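Local structure of CRISPR-associated endoribonuclease Cse3 (Thermus thermophilus, 2Y8Y) at residues G138-E143 with R183-D188. The protein cleaves CRISPR repeat transcripts as an endoribonuclease and, as a monomer, keeps hold of the processed crRNA. Residues are numbered along the deposited sequence; the frame is centred on the assembly and turned at random.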
ATOM      1  N   GLY A 138       6.365 -14.614   2.450  1.00  9.85           N
ATOM      2  CA  GLY A 138       6.187 -15.195   3.778  1.00 11.34           C
ATOM      3  C   GLY A 138       4.753 -15.365   4.246  1.00 10.31           C
ATOM      4  O   GLY A 138       4.524 -15.687   5.410  1.00 10.13           O
ATOM      5  N   PHE A 139       3.797 -15.147   3.351  1.00 10.80           N
ATOM      6  CA  PHE A 139       2.380 -15.348   3.633  1.00 10.30           C
ATOM      7  C   PHE A 139       1.817 -16.420   2.699  1.00 11.34           C
ATOM      8  O   PHE A 139       2.521 -16.927   1.824  1.00 14.68           O
ATOM      9  CB  PHE A 139       1.610 -14.051   3.360  1.00 10.00           C
ATOM     10  CG  PHE A 139       1.923 -12.895   4.307  1.00  8.29           C
ATOM     11  CD1 PHE A 139       1.402 -12.878   5.590  1.00  9.02           C
ATOM     12  CD2 PHE A 139       2.659 -11.799   3.870  1.00  8.94           C
ATOM     13  CE1 PHE A 139       1.637 -11.808   6.435  1.00  9.64           C
ATOM     14  CE2 PHE A 139       2.887 -10.719   4.713  1.00 10.36           C
ATOM     15  CZ  PHE A 139       2.369 -10.731   5.989  1.00 10.26           C
ATOM     16  N   ARG A 140       0.542 -16.741   2.844  1.00  8.88           N
ATOM     17  CA  ARG A 140      -0.142 -17.592   1.863  1.00 10.43           C
ATOM     18  C   ARG A 140      -1.626 -17.280   1.926  1.00 12.37           C
ATOM     19  O   ARG A 140      -2.183 -17.183   3.008  1.00 12.04           O
ATOM     20  CB  ARG A 140       0.096 -19.083   2.156  1.00 11.81           C
ATOM     21  CG  ARG A 140      -0.369 -20.025   1.036  1.00 14.53           C
ATOM     22  CD  ARG A 140      -0.040 -21.494   1.327  1.00 20.91           C
ATOM     23  NE  ARG A 140       1.372 -21.708   1.650  1.00 20.48           N
ATOM     24  CZ  ARG A 140       1.800 -22.247   2.787  1.00 17.55           C
ATOM     25  NH1 ARG A 140       0.919 -22.623   3.701  1.00 22.64           N
ATOM     26  NH2 ARG A 140       3.096 -22.403   3.010  1.00 17.68           N
ATOM     27  N   LEU A 141      -2.288 -17.134   0.779  1.00 13.06           N
ATOM     28  CA  LEU A 141      -3.744 -16.990   0.821  1.00 15.68           C
ATOM     29  C   LEU A 141      -4.404 -18.195   1.482  1.00 16.61           C
ATOM     30  O   LEU A 141      -3.950 -19.336   1.325  1.00 20.45           O
ATOM     31  CB  LEU A 141      -4.318 -16.858  -0.585  1.00 20.10           C
ATOM     32  CG  LEU A 141      -4.267 -15.527  -1.296  1.00 19.72           C
ATOM     33  CD1 LEU A 141      -5.009 -15.659  -2.631  1.00 16.02           C
ATOM     34  CD2 LEU A 141      -4.890 -14.453  -0.425  1.00 17.21           C
ATOM     35  N   LEU A 142      -5.491 -17.961   2.205  1.00 17.03           N
ATOM     36  CA  LEU A 142      -6.292 -19.061   2.726  1.00 17.40           C
ATOM     37  C   LEU A 142      -7.168 -19.593   1.599  1.00 18.28           C
ATOM     38  O   LEU A 142      -7.474 -18.866   0.659  1.00 20.31           O
ATOM     39  CB  LEU A 142      -7.184 -18.592   3.876  1.00 24.63           C
ATOM     40  CG  LEU A 142      -6.479 -18.194   5.173  1.00 27.04           C
ATOM     41  CD1 LEU A 142      -7.479 -18.059   6.310  1.00 30.63           C
ATOM     42  CD2 LEU A 142      -5.414 -19.212   5.521  1.00 31.40           C
ATOM     43  N   GLU A 143      -7.576 -20.851   1.685  1.00 22.87           N
ATOM     44  CA  GLU A 143      -8.441 -21.392   0.642  1.00 36.19           C
ATOM     45  C   GLU A 143      -9.835 -21.773   1.124  1.00 43.60           C
ATOM     46  O   GLU A 143     -10.127 -21.754   2.319  1.00 47.72           O
ATOM     47  CB  GLU A 143      -7.771 -22.565  -0.082  1.00 48.04           C
ATOM     48  CG  GLU A 143      -6.867 -22.122  -1.224  1.00 57.68           C
ATOM     49  CD  GLU A 143      -6.227 -23.283  -1.960  1.00 66.54           C
ATOM     50  OE1 GLU A 143      -6.642 -24.438  -1.730  1.00 67.75           O
ATOM     51  OE2 GLU A 143      -5.305 -23.038  -2.770  1.00 69.03           O
ATOM     52  N   ARG A 183      -8.309 -13.200   2.951  1.00 12.13           N
ATOM     53  CA  ARG A 183      -7.755 -13.758   4.183  1.00 12.81           C
ATOM     54  C   ARG A 183      -6.500 -14.543   3.841  1.00 12.38           C
ATOM     55  O   ARG A 183      -6.430 -15.255   2.835  1.00 13.10           O
ATOM     56  CB  ARG A 183      -8.780 -14.651   4.892  1.00 14.16           C
ATOM     57  CG  ARG A 183      -9.988 -13.903   5.406  1.00 19.78           C
ATOM     58  CD  ARG A 183     -10.968 -14.833   6.111  1.00 32.31           C
ATOM     59  NE  ARG A 183     -10.442 -15.376   7.367  1.00 42.23           N
ATOM     60  CZ  ARG A 183     -10.308 -16.675   7.623  1.00 56.92           C
ATOM     61  NH1 ARG A 183     -10.653 -17.572   6.710  1.00 63.58           N
ATOM     62  NH2 ARG A 183      -9.830 -17.078   8.791  1.00 58.49           N
ATOM     63  N   LEU A 184      -5.495 -14.388   4.682  1.00 10.46           N
ATOM     64  CA  LEU A 184      -4.224 -15.060   4.476  1.00 10.88           C
ATOM     65  C   LEU A 184      -3.702 -15.645   5.779  1.00 11.42           C
ATOM     66  O   LEU A 184      -4.279 -15.435   6.854  1.00 11.44           O
ATOM     67  CB  LEU A 184      -3.202 -14.121   3.828  1.00 11.07           C
ATOM     68  CG  LEU A 184      -2.880 -12.800   4.541  1.00  9.70           C
ATOM     69  CD1 LEU A 184      -2.147 -13.038   5.857  1.00 12.20           C
ATOM     70  CD2 LEU A 184      -2.046 -11.901   3.640  1.00 12.04           C
ATOM     71  N   GLU A 185      -2.622 -16.407   5.681  1.00  9.70           N
ATOM     72  CA  GLU A 185      -1.922 -16.866   6.874  1.00 10.37           C
ATOM     73  C   GLU A 185      -0.446 -16.506   6.794  1.00 10.62           C
ATOM     74  O   GLU A 185       0.127 -16.386   5.701  1.00 11.08           O
ATOM     75  CB  GLU A 185      -2.103 -18.370   7.093  1.00 14.49           C
ATOM     76  CG  GLU A 185      -1.564 -19.238   5.980  1.00 13.99           C
ATOM     77  CD  GLU A 185      -1.631 -20.720   6.320  1.00 30.36           C
ATOM     78  OE1 GLU A 185      -1.588 -21.062   7.520  1.00 29.70           O
ATOM     79  OE2 GLU A 185      -1.713 -21.538   5.385  1.00 33.62           O
ATOM     80  N   VAL A 186       0.160 -16.337   7.963  1.00  9.23           N
ATOM     81  CA  VAL A 186       1.595 -16.128   8.088  1.00  8.50           C
ATOM     82  C   VAL A 186       2.296 -17.474   7.951  1.00  8.40           C
ATOM     83  O   VAL A 186       1.937 -18.447   8.620  1.00 11.34           O
ATOM     84  CB  VAL A 186       1.921 -15.539   9.464  1.00  9.39           C
ATOM     85  CG1 VAL A 186       3.439 -15.400   9.661  1.00 10.28           C
ATOM     86  CG2 VAL A 186       1.213 -14.218   9.628  1.00 11.80           C
ATOM     87  N   VAL A 187       3.285 -17.537   7.066  1.00  9.53           N
ATOM     88  CA  VAL A 187       4.051 -18.763   6.882  1.00 11.83           C
ATOM     89  C   VAL A 187       5.420 -18.627   7.535  1.00 12.66           C
ATOM     90  O   VAL A 187       5.824 -19.464   8.351  1.00 13.66           O
ATOM     91  CB  VAL A 187       4.163 -19.096   5.373  1.00 10.15           C
ATOM     92  CG1 VAL A 187       5.043 -20.325   5.147  1.00 12.39           C
ATOM     93  CG2 VAL A 187       2.789 -19.336   4.806  1.00 11.92           C
ATOM     94  N   ASP A 188       6.110 -17.541   7.205  1.00 11.50           N
ATOM     95  CA  ASP A 188       7.439 -17.245   7.718  1.00 11.88           C
ATOM     96  C   ASP A 188       7.396 -15.833   8.305  1.00 13.60           C
ATOM     97  O   ASP A 188       7.389 -14.857   7.563  1.00 11.61           O
ATOM     98  CB  ASP A 188       8.439 -17.322   6.558  1.00 13.19           C
ATOM     99  CG  ASP A 188       9.854 -16.928   6.951  1.00 18.91           C
ATOM    100  OD1 ASP A 188      10.061 -16.400   8.056  1.00 20.18           O
ATOM    101  OD2 ASP A 188      10.764 -17.143   6.124  1.00 33.89           O
TER
HETATM  102  O   HOH W   1      -3.436 -21.372   2.938  1.00 33.35           O
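R140 and E185 form an antiparallel hydrogen-bonded pair, with R140 N to E185 O at 2.9 Å and E185 N to R140 O at 2.8 Å. L142 N extends the ladder to R183 O. At the other end, G138 O accepts two bonds, from V187 N (2.8 Å) and D188 N, both reaching it from one face of its carbonyl plane. The tight side is the face of F139 and V186. F139 CD1 packs on L184 CD1 at 3.6 Å, and E185 O lies in the ring plane at the edge. Helix 189-198 adds A192, T195 and L196 around F139. At the R183 end, L142 CD1 sits close over the guanidinium face, offset toward the rim, 3.2 Å from R183 NH1. The face of exposed R140 and E185 is looser. They run side by side, but their flat ends are turned 88° apart. The salt bridge from R140 NH1 to E185 OE2 is long, 3.3 Å, and its hydrogen bond is weak. A water links E185 OE2 to L141 O. V187 CG2 lies over one face of the R140 guanidinium. G138 closes a Schellman motif ending helix 123-136. D188 N-caps helix 189-198: OD1 bonds weakly to E190 N, and OD2 salt-bridges R191. Strands 139-144 and 173-186 thus join two helices within this Cas6/Cse3/CasE protein's ferredoxin-like architecture.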